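PDB 6ZM9: Chains: A from Unidentified, which acts as a phage-encoded lyase that cleaves S-adenosyl methionine, yielding 5'-methylthioadenosine and probably homoserine lactone. Local coordinates for residues 60-65 with 103-108; 43-48 with 78-83; 108-111 with 116-119. One frame throughout, in Å; residues are numbered along the deposited sequence.

Interaction 1: residues 60-65 with 103-108; sequences EQRSGQ and KQESVI. With PRO (proline), chain E; MTA (5'-deoxy-5'-methylthioadenosine), chain F.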
loop_
_atom_site.group_PDB
_atom_site.type_symbol
_atom_site.label_atom_id
_atom_site.label_comp_id
_atom_site.label_asym_id
_atom_site.label_seq_id
_atom_site.Cartn_x
_atom_site.Cartn_y
_atom_site.Cartn_z
ATOM N N GLU A 60 -3.150 -10.925 20.115
ATOM C CA GLU A 60 -4.343 -11.736 20.300
ATOM C C GLU A 60 -5.189 -11.167 21.430
ATOM O O GLU A 60 -4.684 -10.876 22.515
ATOM C CB GLU A 60 -3.975 -13.178 20.640
ATOM C CG GLU A 60 -3.252 -13.899 19.539
ATOM C CD GLU A 60 -3.049 -15.359 19.849
ATOM O OE1 GLU A 60 -3.480 -15.810 20.933
ATOM O OE2 GLU A 60 -2.467 -16.058 19.001
ATOM N N GLN A 61 -6.491 -11.057 21.179
ATOM C CA GLN A 61 -7.352 -10.307 22.082
ATOM C C GLN A 61 -7.597 -11.036 23.395
ATOM O O GLN A 61 -7.702 -10.394 24.446
ATOM C CB GLN A 61 -8.667 -9.987 21.378
ATOM C CG GLN A 61 -8.476 -9.175 20.110
ATOM C CD GLN A 61 -9.717 -9.152 19.243
ATOM O OE1 GLN A 61 -10.582 -10.026 19.356
ATOM N NE2 GLN A 61 -9.812 -8.153 18.368
ATOM N N ARG A 62 -7.683 -12.363 23.373
ATOM C CA ARG A 62 -7.975 -13.078 24.609
ATOM C C ARG A 62 -6.730 -13.210 25.479
ATOM O O ARG A 62 -6.725 -12.788 26.642
ATOM C CB ARG A 62 -8.576 -14.447 24.282
ATOM C CG ARG A 62 -9.931 -14.375 23.567
ATOM C CD ARG A 62 -9.971 -15.241 22.297
ATOM N NE ARG A 62 -10.517 -14.510 21.151
ATOM C CZ ARG A 62 -11.779 -14.588 20.732
ATOM N NH1 ARG A 62 -12.650 -15.373 21.356
ATOM N NH2 ARG A 62 -12.168 -13.874 19.684
ATOM N N SER A 63 -5.650 -13.752 24.916
ATOM C CA SER A 63 -4.466 -14.084 25.693
ATOM C C SER A 63 -3.464 -12.945 25.799
ATOM O O SER A 63 -2.599 -12.981 26.683
ATOM C CB SER A 63 -3.728 -15.243 25.022
ATOM O OG SER A 63 -3.191 -14.794 23.787
ATOM N N GLY A 64 -3.533 -11.968 24.902
ATOM C CA GLY A 64 -2.544 -10.909 24.869
ATOM C C GLY A 64 -1.242 -11.301 24.216
ATOM O O GLY A 64 -0.299 -10.507 24.215
ATOM N N GLN A 65 -1.159 -12.506 23.657
ATOM C CA GLN A 65 0.059 -12.937 22.990
ATOM C C GLN A 65 0.287 -12.146 21.707
ATOM O O GLN A 65 -0.633 -11.940 20.912
ATOM C CB GLN A 65 -0.085 -14.428 22.666
ATOM C CG GLN A 65 1.138 -15.079 22.016
ATOM C CD GLN A 65 0.908 -16.541 21.621
ATOM O OE1 GLN A 65 0.005 -17.201 22.145
ATOM N NE2 GLN A 65 1.728 -17.051 20.701
ATOM N N LYS A 103 -9.715 -19.267 9.263
ATOM C CA LYS A 103 -9.738 -19.602 10.686
ATOM C C LYS A 103 -9.143 -18.485 11.535
ATOM O O LYS A 103 -8.443 -18.740 12.521
ATOM C CB LYS A 103 -9.045 -20.937 10.960
ATOM C CG LYS A 103 -9.667 -22.100 10.218
ATOM C CD LYS A 103 -8.948 -23.390 10.577
ATOM C CE LYS A 103 -9.531 -24.608 9.922
ATOM N NZ LYS A 103 -8.744 -25.808 10.341
ATOM N N GLN A 104 -9.430 -17.242 11.152
ATOM C CA GLN A 104 -8.797 -16.083 11.768
ATOM C C GLN A 104 -9.592 -15.512 12.934
ATOM O O GLN A 104 -10.822 -15.509 12.940
ATOM C CB GLN A 104 -8.611 -14.976 10.724
ATOM C CG GLN A 104 -7.681 -15.376 9.605
ATOM C CD GLN A 104 -6.281 -15.560 10.113
ATOM O OE1 GLN A 104 -5.643 -14.604 10.548
ATOM N NE2 GLN A 104 -5.794 -16.789 10.078
ATOM N N GLU A 105 -8.859 -14.956 13.900
ATOM C CA GLU A 105 -9.495 -14.254 15.007
ATOM C C GLU A 105 -10.093 -12.933 14.547
ATOM O O GLU A 105 -11.177 -12.543 14.999
ATOM C CB GLU A 105 -8.520 -13.991 16.153
ATOM C CG GLU A 105 -9.253 -13.439 17.367
ATOM C CD GLU A 105 -8.353 -13.105 18.531
ATOM O OE1 GLU A 105 -7.415 -12.298 18.376
ATOM O OE2 GLU A 105 -8.614 -13.643 19.619
ATOM N N SER A 106 -9.392 -12.220 13.666
ATOM C CA SER A 106 -9.781 -10.883 13.233
ATOM C C SER A 106 -9.339 -10.660 11.794
ATOM O O SER A 106 -8.215 -11.034 11.444
ATOM C CB SER A 106 -9.031 -9.866 14.105
ATOM O OG SER A 106 -9.387 -8.526 13.823
ATOM N N VAL A 107 -10.183 -9.998 10.998
ATOM C CA VAL A 107 -9.845 -9.474 9.675
ATOM C C VAL A 107 -10.199 -7.992 9.697
ATOM O O VAL A 107 -11.276 -7.616 10.173
ATOM C CB VAL A 107 -10.616 -10.216 8.566
ATOM C CG1 VAL A 107 -10.580 -9.481 7.241
ATOM C CG2 VAL A 107 -10.043 -11.617 8.380
ATOM N N ILE A 108 -9.309 -7.138 9.197
ATOM C CA ILE A 108 -9.569 -5.699 9.151
ATOM C C ILE A 108 -10.008 -5.307 7.748
ATOM O O ILE A 108 -9.371 -5.692 6.759
ATOM C CB ILE A 108 -8.335 -4.881 9.579
ATOM C CG1 ILE A 108 -7.997 -5.163 11.038
ATOM C CG2 ILE A 108 -8.582 -3.394 9.324
ATOM C CD1 ILE A 108 -6.638 -4.619 11.457
HETATM N N PRO E . -3.613 -14.449 12.309
HETATM C CA PRO E . -3.579 -15.096 13.621
HETATM C C PRO E . -4.905 -15.717 14.026
HETATM O O PRO E . -4.934 -16.693 14.788
HETATM C CB PRO E . -3.270 -13.930 14.557
HETATM C CG PRO E . -3.752 -12.698 13.763
HETATM C CD PRO E . -4.178 -13.097 12.411
HETATM O OXT PRO E . -5.960 -15.234 13.621
HETATM C CS MTA F . -6.029 -8.400 11.885
HETATM S "S5'" MTA F . -4.629 -9.460 12.053
HETATM C "C5'" MTA F . -4.181 -9.709 10.326
HETATM C "C4'" MTA F . -3.166 -8.734 9.764
HETATM O "O4'" MTA F . -3.688 -7.399 9.872
HETATM C "C2'" MTA F . -1.297 -7.304 10.003
HETATM O "O2'" MTA F . -0.735 -7.452 8.710
HETATM C "C3'" MTA F . -1.803 -8.678 10.454
HETATM O "O3'" MTA F . -0.941 -9.738 10.080
HETATM C "C1'" MTA F . -2.598 -6.490 9.943
HETATM N N9 MTA F . -2.787 -5.622 11.096
HETATM C C8 MTA F . -3.322 -5.929 12.322
HETATM N N7 MTA F . -3.454 -4.901 13.127
HETATM C C5 MTA F . -2.964 -3.837 12.380
HETATM C C6 MTA F . -2.895 -2.452 12.627
HETATM N N6 MTA F . -3.339 -1.863 13.747
HETATM N N1 MTA F . -2.394 -1.665 11.643
HETATM C C2 MTA F . -2.001 -2.234 10.497
HETATM N N3 MTA F . -2.039 -3.516 10.145
HETATM C C4 MTA F . -2.536 -4.276 11.135
#

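Interaction 2: residues 43-48 with 78-83; sequences QGILPD and DLEGLS. With NA (sodium ion), chain D; MTA (5'-deoxy-5'-methylthioadenosine), chain B.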
loop_
_atom_site.group_PDB
_atom_site.type_symbol
_atom_site.label_atom_id
_atom_site.label_comp_id
_atom_site.label_asym_id
_atom_site.label_seq_id
_atom_site.Cartn_x
_atom_site.Cartn_y
_atom_site.Cartn_z
ATOM N N GLN A 43 -20.414 -13.721 -5.806
ATOM C CA GLN A 43 -21.125 -12.466 -5.645
ATOM C C GLN A 43 -21.556 -11.870 -6.976
ATOM O O GLN A 43 -22.338 -10.906 -6.983
ATOM C CB GLN A 43 -20.224 -11.470 -4.924
ATOM C CG GLN A 43 -19.864 -11.862 -3.501
ATOM C CD GLN A 43 -18.986 -10.817 -2.851
ATOM O OE1 GLN A 43 -18.184 -10.171 -3.508
ATOM N NE2 GLN A 43 -19.142 -10.637 -1.565
ATOM N N GLY A 44 -21.067 -12.410 -8.088
ATOM C CA GLY A 44 -21.386 -11.894 -9.396
ATOM C C GLY A 44 -20.624 -10.653 -9.786
ATOM O O GLY A 44 -20.998 -10.018 -10.774
ATOM N N ILE A 45 -19.547 -10.293 -9.035
ATOM C CA ILE A 45 -18.765 -9.063 -9.196
ATOM C C ILE A 45 -17.455 -9.379 -9.893
ATOM O O ILE A 45 -16.952 -10.506 -9.831
ATOM C CB ILE A 45 -18.554 -8.440 -7.795
ATOM C CG1 ILE A 45 -18.039 -6.997 -7.837
ATOM C CG2 ILE A 45 -17.540 -9.214 -6.993
ATOM C CD1 ILE A 45 -18.100 -6.263 -6.480
ATOM N N LEU A 46 -16.893 -8.387 -10.588
ATOM C CA LEU A 46 -15.568 -8.575 -11.171
ATOM C C LEU A 46 -14.562 -8.828 -10.054
ATOM O O LEU A 46 -14.518 -8.058 -9.084
ATOM C CB LEU A 46 -15.145 -7.332 -11.945
ATOM C CG LEU A 46 -15.594 -7.319 -13.401
ATOM C CD1 LEU A 46 -15.245 -5.968 -13.978
ATOM C CD2 LEU A 46 -14.946 -8.419 -14.212
ATOM N N PRO A 47 -13.740 -9.877 -10.143
ATOM C CA PRO A 47 -12.846 -10.194 -9.019
ATOM C C PRO A 47 -11.575 -9.365 -8.967
ATOM O O PRO A 47 -10.836 -9.471 -7.970
ATOM C CB PRO A 47 -12.505 -11.672 -9.238
ATOM C CG PRO A 47 -12.745 -11.935 -10.643
ATOM C CD PRO A 47 -13.762 -10.952 -11.150
ATOM N N ASP A 48 -11.325 -8.562 -10.001
ATOM C CA ASP A 48 -10.071 -7.845 -10.180
ATOM C C ASP A 48 -9.639 -7.140 -8.900
ATOM O O ASP A 48 -10.432 -6.458 -8.236
ATOM C CB ASP A 48 -10.255 -6.817 -11.311
ATOM C CG ASP A 48 -10.655 -7.449 -12.650
ATOM O OD1 ASP A 48 -11.275 -8.534 -12.668
ATOM O OD2 ASP A 48 -10.330 -6.825 -13.694
ATOM N N ASP A 78 -12.999 -0.180 -7.110
ATOM C CA ASP A 78 -14.245 -0.511 -7.798
ATOM C C ASP A 78 -14.172 0.034 -9.219
ATOM O O ASP A 78 -14.083 1.250 -9.404
ATOM C CB ASP A 78 -15.435 0.115 -7.066
ATOM C CG ASP A 78 -16.760 -0.130 -7.772
ATOM O OD1 ASP A 78 -16.850 -1.137 -8.511
ATOM O OD2 ASP A 78 -17.713 0.680 -7.578
ATOM N N LEU A 79 -14.203 -0.854 -10.216
ATOM C CA LEU A 79 -14.238 -0.461 -11.618
ATOM C C LEU A 79 -15.627 -0.581 -12.238
ATOM O O LEU A 79 -15.771 -0.322 -13.437
ATOM C CB LEU A 79 -13.247 -1.314 -12.443
ATOM C CG LEU A 79 -11.796 -1.310 -11.975
ATOM C CD1 LEU A 79 -10.835 -2.090 -12.856
ATOM C CD2 LEU A 79 -11.262 0.103 -11.869
ATOM N N GLU A 80 -16.646 -0.958 -11.459
ATOM C CA GLU A 80 -17.976 -1.205 -11.997
ATOM C C GLU A 80 -19.002 -0.152 -11.610
ATOM O O GLU A 80 -20.184 -0.307 -11.947
ATOM C CB GLU A 80 -18.497 -2.563 -11.519
ATOM C CG GLU A 80 -17.660 -3.727 -11.960
ATOM C CD GLU A 80 -18.313 -5.040 -11.605
ATOM O OE1 GLU A 80 -18.987 -5.628 -12.471
ATOM O OE2 GLU A 80 -18.180 -5.477 -10.451
ATOM N N GLY A 81 -18.601 0.885 -10.884
ATOM C CA GLY A 81 -19.508 1.953 -10.517
ATOM C C GLY A 81 -20.665 1.503 -9.655
ATOM O O GLY A 81 -21.822 1.839 -9.931
ATOM N N LEU A 82 -20.371 0.748 -8.603
ATOM C CA LEU A 82 -21.406 0.269 -7.711
ATOM C C LEU A 82 -21.851 1.390 -6.781
ATOM O O LEU A 82 -21.140 2.372 -6.553
ATOM C CB LEU A 82 -20.891 -0.891 -6.864
ATOM C CG LEU A 82 -20.340 -2.118 -7.606
ATOM C CD1 LEU A 82 -19.928 -3.187 -6.573
ATOM C CD2 LEU A 82 -21.341 -2.644 -8.621
ATOM N N SER A 83 -23.047 1.224 -6.234
ATOM C CA SER A 83 -23.498 2.119 -5.193
ATOM C C SER A 83 -22.683 1.894 -3.927
ATOM O O SER A 83 -22.080 0.833 -3.722
ATOM C CB SER A 83 -24.973 1.860 -4.888
ATOM O OG SER A 83 -25.138 0.623 -4.196
HETATM NA NA NA D . -9.363 -4.315 -13.588
HETATM C CS MTA B . -4.608 -3.183 -14.724
HETATM S "S5'" MTA B . -4.041 -4.853 -14.707
HETATM C "C5'" MTA B . -2.499 -4.682 -13.792
HETATM C "C4'" MTA B . -2.601 -4.876 -12.292
HETATM O "O4'" MTA B . -3.517 -3.908 -11.754
HETATM C "C2'" MTA B . -3.579 -5.872 -10.383
HETATM O "O2'" MTA B . -2.438 -5.912 -9.541
HETATM C "C3'" MTA B . -3.126 -6.226 -11.803
HETATM O "O3'" MTA B . -2.151 -7.253 -11.836
HETATM C "C1'" MTA B . -4.079 -4.430 -10.558
HETATM N N9 MTA B . -5.529 -4.330 -10.639
HETATM C C8 MTA B . -6.339 -4.486 -11.734
HETATM N N7 MTA B . -7.607 -4.233 -11.511
HETATM C C5 MTA B . -7.637 -3.890 -10.164
HETATM C C6 MTA B . -8.670 -3.435 -9.321
HETATM N N6 MTA B . -9.934 -3.236 -9.718
HETATM N N1 MTA B . -8.344 -3.133 -8.039
HETATM C C2 MTA B . -7.072 -3.273 -7.647
HETATM N N3 MTA B . -6.017 -3.668 -8.354
HETATM C C4 MTA B . -6.364 -3.964 -9.617
HETATM O O HOH W 1 -10.204 -2.942 -15.819
#

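Interaction 3: residues 108-111 with 116-119; sequences IVEI and IVQD. With MTA (5'-deoxy-5'-methylthioadenosine), chain F.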
loop_
_atom_site.group_PDB
_atom_site.type_symbol
_atom_site.label_atom_id
_atom_site.label_comp_id
_atom_site.label_asym_id
_atom_site.label_seq_id
_atom_site.Cartn_x
_atom_site.Cartn_y
_atom_site.Cartn_z
ATOM N N ILE A 108 -9.309 -7.138 9.197
ATOM C CA ILE A 108 -9.569 -5.699 9.151
ATOM C C ILE A 108 -10.008 -5.307 7.748
ATOM O O ILE A 108 -9.371 -5.692 6.759
ATOM C CB ILE A 108 -8.335 -4.881 9.579
ATOM C CG1 ILE A 108 -7.997 -5.163 11.038
ATOM C CG2 ILE A 108 -8.582 -3.394 9.324
ATOM C CD1 ILE A 108 -6.638 -4.619 11.457
ATOM N N VAL A 109 -11.077 -4.514 7.663
ATOM C CA VAL A 109 -11.615 -4.006 6.406
ATOM C C VAL A 109 -11.675 -2.486 6.496
ATOM O O VAL A 109 -12.207 -1.932 7.466
ATOM C CB VAL A 109 -13.020 -4.573 6.132
ATOM C CG1 VAL A 109 -13.618 -3.924 4.895
ATOM C CG2 VAL A 109 -12.971 -6.066 5.974
ATOM N N GLU A 110 -11.151 -1.811 5.483
ATOM C CA GLU A 110 -11.239 -0.362 5.369
ATOM C C GLU A 110 -11.954 -0.044 4.064
ATOM O O GLU A 110 -11.569 -0.557 3.009
ATOM C CB GLU A 110 -9.832 0.244 5.369
ATOM C CG GLU A 110 -9.796 1.755 5.420
ATOM C CD GLU A 110 -8.378 2.312 5.417
ATOM O OE1 GLU A 110 -7.781 2.465 6.508
ATOM O OE2 GLU A 110 -7.861 2.595 4.312
ATOM N N ILE A 111 -12.978 0.810 4.130
ATOM C CA ILE A 111 -13.727 1.261 2.956
ATOM C C ILE A 111 -13.413 2.735 2.739
ATOM O O ILE A 111 -13.523 3.533 3.677
ATOM C CB ILE A 111 -15.247 1.139 3.173
ATOM C CG1 ILE A 111 -15.649 -0.285 3.536
ATOM C CG2 ILE A 111 -15.991 1.659 1.950
ATOM C CD1 ILE A 111 -15.331 -1.234 2.510
ATOM N N ILE A 116 -11.100 8.879 1.001
ATOM C CA ILE A 116 -11.500 9.260 2.348
ATOM C C ILE A 116 -12.134 8.046 3.014
ATOM O O ILE A 116 -13.044 7.423 2.453
ATOM C CB ILE A 116 -12.473 10.452 2.300
ATOM C CG1 ILE A 116 -11.780 11.645 1.625
ATOM C CG2 ILE A 116 -12.952 10.801 3.686
ATOM C CD1 ILE A 116 -12.672 12.804 1.401
ATOM N N VAL A 117 -11.636 7.699 4.199
ATOM C CA VAL A 117 -12.108 6.501 4.881
ATOM C C VAL A 117 -13.532 6.721 5.369
ATOM O O VAL A 117 -13.811 7.647 6.141
ATOM C CB VAL A 117 -11.184 6.112 6.042
ATOM C CG1 VAL A 117 -11.758 4.931 6.776
ATOM C CG2 VAL A 117 -9.801 5.790 5.518
ATOM N N GLN A 118 -14.435 5.849 4.929
ATOM C CA GLN A 118 -15.819 5.853 5.366
ATOM C C GLN A 118 -16.016 4.998 6.606
ATOM O O GLN A 118 -16.820 5.350 7.475
ATOM C CB GLN A 118 -16.707 5.334 4.236
ATOM C CG GLN A 118 -16.549 6.130 2.963
ATOM C CD GLN A 118 -16.872 7.585 3.184
ATOM O OE1 GLN A 118 -18.005 7.937 3.527
ATOM N NE2 GLN A 118 -15.872 8.445 3.015
ATOM N N ASP A 119 -15.298 3.878 6.692
ATOM C CA ASP A 119 -15.450 2.940 7.786
ATOM C C ASP A 119 -14.172 2.108 7.881
ATOM O O ASP A 119 -13.603 1.723 6.857
ATOM C CB ASP A 119 -16.627 1.962 7.562
ATOM C CG ASP A 119 -17.889 2.616 6.954
ATOM O OD1 ASP A 119 -18.724 3.133 7.739
ATOM O OD2 ASP A 119 -18.084 2.531 5.709
HETATM C CS MTA F . -6.029 -8.400 11.885
HETATM S "S5'" MTA F . -4.629 -9.460 12.053
HETATM C "C5'" MTA F . -4.181 -9.709 10.326
HETATM C "C4'" MTA F . -3.166 -8.734 9.764
HETATM O "O4'" MTA F . -3.688 -7.399 9.872
HETATM C "C2'" MTA F . -1.297 -7.304 10.003
HETATM O "O2'" MTA F . -0.735 -7.452 8.710
HETATM C "C3'" MTA F . -1.803 -8.678 10.454
HETATM O "O3'" MTA F . -0.941 -9.738 10.080
HETATM C "C1'" MTA F . -2.598 -6.490 9.943
HETATM N N9 MTA F . -2.787 -5.622 11.096
HETATM C C8 MTA F . -3.322 -5.929 12.322
HETATM N N7 MTA F . -3.454 -4.901 13.127
HETATM C C5 MTA F . -2.964 -3.837 12.380
HETATM C C6 MTA F . -2.895 -2.452 12.627
HETATM N N6 MTA F . -3.339 -1.863 13.747
HETATM N N1 MTA F . -2.394 -1.665 11.643
HETATM C C2 MTA F . -2.001 -2.234 10.497
HETATM N N3 MTA F . -2.039 -3.516 10.145
HETATM C C4 MTA F . -2.536 -4.276 11.135
#

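Interaction 1: residues 60-65 with 103-108
E105 reaches with both carboxylate oxygens into the loop 60-65, which links strands 49-59 and 66-77, and is the hub of this contact. The side chain is extended, with CG anti to the backbone N (chi1 -172°), and so carries the carboxylate well away from its own backbone. Two hydrogen bonds result. E105 OE1 takes the backbone N-H of Q61 on its syn side, N to OE1 3.2 Å, almost straight at 169°, while E105 OE2 is met on its anti side by R62 NE at 2.6 Å. The second bond is also a salt bridge, with the carboxylate at the edge of the guanidinium and the two planes 30° apart. R62 is bent at chi2 and chi3, which brings NE round to the acid; its NH1 pairs with E129 and its NH2 with A125 O. E105 OE1 further bonds to Y58 OH. Van der Waals contact is slight: Q61 CG lies 3.7 Å from E105 OE1. E105, Q61 and R62 each have a second modelled conformer, so this network need not be always occupied.

Toward the bound ligands, E105 N donates to proline OXT (2.9 Å), and Q104 OE1 lies 2.7 Å from the proline N. E105 thus offers its backbone N-H to the ligand carboxylate and its side chain to the loop, which would tie the position of the loop to this wall of the proline pocket.

Interaction 2: residues 43-48 with 78-83
E80 meets I45 and L46 where two loops run side by side, one leaving helix 29-43 through a Schellman motif at G44, the other shaped by an Asx turn on D78 ahead of helix 84-101. E80 has the largest share of the buried surface. With CG anti to its carbonyl carbon (chi1 -61°) and the chain extended beyond, its carboxylate crosses to the other loop, where E80 OE2 accepts the backbone N-H of L46, N to OE2 3.2 Å. The bond is fairly straight, but the donor stands well above the carboxylate plane, 54° out of it.

L46 is the second main partner. Its side chain lies against the E80 chain, L46 CD1 at 3.9 Å from E80 CG, so the aliphatic part of the acid is packed as well as its polar end bonded. I45 contributes its CG1-CD1 branch, swung anti to the backbone N, and the apolar contact is carried by I45 CD1, which reaches L82 CD1 at 3.6 Å.

The second loop is braced from within by D78, whose OD1 accepts E80 N and whose OD2, on its syn lone pair, accepts L82 N at 2.8 Å. D78 therefore sets the backbone from which E80 and L82 project. L46 also packs on T59 of the third subunit, and D48 OD1 bonds to the hydroxyl of that T59. Beyond the contact, D48 OD2 binds a sodium ion at 2.7 Å, which is also held by N7 of the bound methylthioadenosine at 2.7 Å.

Interaction 3: residues 108-111 with 116-119
I111 pairs with D119 as an antiparallel, hydrogen-bonded pair in the hairpin of strands 106-113 and 116-124, with a classic beta bulge opposite I111 formed by Q118 and D119. I111 N gives a nearly straight bond to D119 O (2.9 Å), and I111 O accepts Q118 N (2.8 Å). The axes of the segments 108-111 and 116-119 make 123° between their N-to-C directions, a strongly twisted antiparallel pairing, and come within 5.6 Å of each other.

V117 meets E110 roughly at right angles: its CG2 methyl touches E110 CD at 3.8 Å. E110 is fully extended, with CG anti to its backbone N, and its OE2 end is taken by Q112. Q118, bent at chi2 (-58°), folds back so that NE2 donates to I116 O at 3.1 Å from above that carbonyl plane, while its OE1 bonds to K84. D119 OD2 stays in loose contact with I111 CB at 4.1 Å.

V109 and I111 pack on V91 of helix 84-101, with I111 also on T88, whereas I108 and E110 meet V120, and strand 11-21 bonds along the other edge of 108-111. At the outer edge, V117 makes backbone hydrogen bonds to the second subunit.

How the interactions relate
Along the chain, interactions 1 and 2 alternate: strand 49-59 runs from loop 43-48 to loop 60-65, and strand 66-77 returns from there to 78-83. The two contacts therefore sit at opposite ends of this strand pair, their centres about 30 Å apart. Interaction 3 follows interaction 2 in sequence, with centres about 17 Å apart, and continues strand 106-113 from interaction 1, sharing I108, whose CD1 touches methylthioadenosine. Interactions 1 and 2 adjoin different ligand molecules. Each methylthioadenosine is completed across a subunit interface, by E69 and S71 of one chain and S50 and I77 of another, so one subunit serves two binding sites in the trimer.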